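Local coordinates for uncharacterized protein AF_0941 (Archaeoglobus fulgidus, PDB 1YOZ) that is of unknown function but folds as an all-helical protein of the AF0941-like family, at residues Asn34-Glu37 with Met38-Asp42. Numbering follows the deposited sequence.
Sequences NIFE and MFRSD
Within helix 32-51, Phe36 and Arg40 form an i to i+4 cation-pi pair, a worked example of how one helical turn brings a ring and a guanidinium face to face. The two planes are only 15° apart, and Arg40 CZ stands 3.7 Å from the centroid of the Phe36 ring. Arg40 NH2 hangs over the ring centre, while Arg40 NE reaches the rim at Phe36 CE2, 3.3 Å away. Phe36 sends CG anti to its own nitrogen (chi1 -157°); Arg40, with CG beside its backbone N, runs extended back toward the preceding turn, where its last torsion lays the guanidinium over the ring. Replacing Phe36 by an alanine would probably leave the guanidinium without its flat partner and free to turn. Beneath the pair, Arg40 N donates to Phe36 O at 2.9 Å in a nearly straight bond. On another side of the same turn, Ile35 lies alongside Phe39, its CG2 meeting the ring edge at CE2, 3.7 Å away and in the ring plane. One residue past Phe36, Glu37 O accepts the backbone N of Ser41 at 2.8 Å, and Ser41 OG lies close to both Glu37 O and Met38 O. Phe36 and Phe39 both touch Ile105 of helix 99-113, with Arg40 on Tyr108; Ile35 and Phe39 both touch Phe9 of helix 8-18 and Leu75 of helix 75-88, and Phe39 also meets Leu67 of helix 57-73.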
# COMPACT_ATOMS: atom_id res chain seq x y z
N ASN B 34 3.75 20.49 0.68
CA ASN B 34 3.82 19.65 1.91
C ASN B 34 3.93 18.16 1.52
O ASN B 34 4.56 17.35 2.20
CB ASN B 34 2.56 19.84 2.78
CG ASN B 34 2.48 21.21 3.46
OD1 ASN B 34 3.47 21.94 3.51
ND2 ASN B 34 1.29 21.57 3.97
N ILE B 35 3.23 17.81 0.45
CA ILE B 35 3.24 16.42 -0.07
C ILE B 35 4.68 16.03 -0.41
O ILE B 35 5.21 15.06 0.14
CB ILE B 35 2.28 16.26 -1.28
CG1 ILE B 35 0.84 16.52 -0.83
CG2 ILE B 35 2.36 14.85 -1.90
CD1 ILE B 35 -0.21 16.25 -1.92
N PHE B 36 5.33 16.82 -1.25
CA PHE B 36 6.73 16.52 -1.60
C PHE B 36 7.59 16.40 -0.33
O PHE B 36 8.28 15.41 -0.13
CB PHE B 36 7.25 17.59 -2.56
CG PHE B 36 8.44 17.16 -3.41
CD1 PHE B 36 8.58 17.69 -4.71
CD2 PHE B 36 9.41 16.28 -2.93
CE1 PHE B 36 9.68 17.33 -5.52
CE2 PHE B 36 10.51 15.94 -3.71
CZ PHE B 36 10.65 16.46 -5.01
N GLU B 37 7.50 17.37 0.60
CA GLU B 37 8.30 17.26 1.83
C GLU B 37 7.99 16.02 2.68
O GLU B 37 8.90 15.41 3.26
CB GLU B 37 8.23 18.57 2.66
CG GLU B 37 9.08 18.54 3.93
CD GLU B 37 8.80 19.75 4.84
OE1 GLU B 37 8.59 20.87 4.28
OE2 GLU B 37 8.77 19.59 6.10
N MET B 38 6.72 15.58 2.70
CA MET B 38 6.29 14.38 3.40
C MET B 38 6.97 13.13 2.85
O MET B 38 7.49 12.35 3.60
CB MET B 38 4.76 14.19 3.24
CG MET B 38 4.01 13.82 4.50
SD MET B 38 2.25 13.67 4.25
CE MET B 38 1.86 15.25 3.70
N PHE B 39 6.95 12.95 1.52
CA PHE B 39 7.69 11.83 0.92
C PHE B 39 9.20 11.95 1.13
O PHE B 39 9.86 10.94 1.32
CB PHE B 39 7.35 11.63 -0.57
CG PHE B 39 5.97 11.07 -0.79
CD1 PHE B 39 5.75 9.69 -0.74
CD2 PHE B 39 4.91 11.91 -1.02
CE1 PHE B 39 4.48 9.16 -0.94
CE2 PHE B 39 3.61 11.40 -1.24
CZ PHE B 39 3.40 10.03 -1.17
N ARG B 40 9.75 13.17 1.05
CA ARG B 40 11.19 13.33 1.40
C ARG B 40 11.44 12.86 2.84
O ARG B 40 12.42 12.13 3.09
CB ARG B 40 11.71 14.78 1.30
CG ARG B 40 11.85 15.35 -0.08
CD ARG B 40 12.42 16.80 -0.00
NE ARG B 40 12.10 17.49 -1.25
CZ ARG B 40 11.19 18.46 -1.40
NH1 ARG B 40 10.48 18.89 -0.36
NH2 ARG B 40 11.02 19.02 -2.59
N SER B 41 10.59 13.29 3.80
CA SER B 41 10.80 12.85 5.17
C SER B 41 10.65 11.36 5.36
O SER B 41 11.34 10.78 6.19
CB SER B 41 9.90 13.57 6.19
OG SER B 41 8.60 13.75 5.70
N ASP B 42 9.71 10.75 4.61
CA ASP B 42 9.55 9.30 4.62
C ASP B 42 10.80 8.58 4.14
O ASP B 42 11.22 7.61 4.78
CB ASP B 42 8.37 8.88 3.72
CG ASP B 42 7.02 9.08 4.39
OD1 ASP B 42 6.96 9.47 5.61
OD2 ASP B 42 6.01 8.83 3.70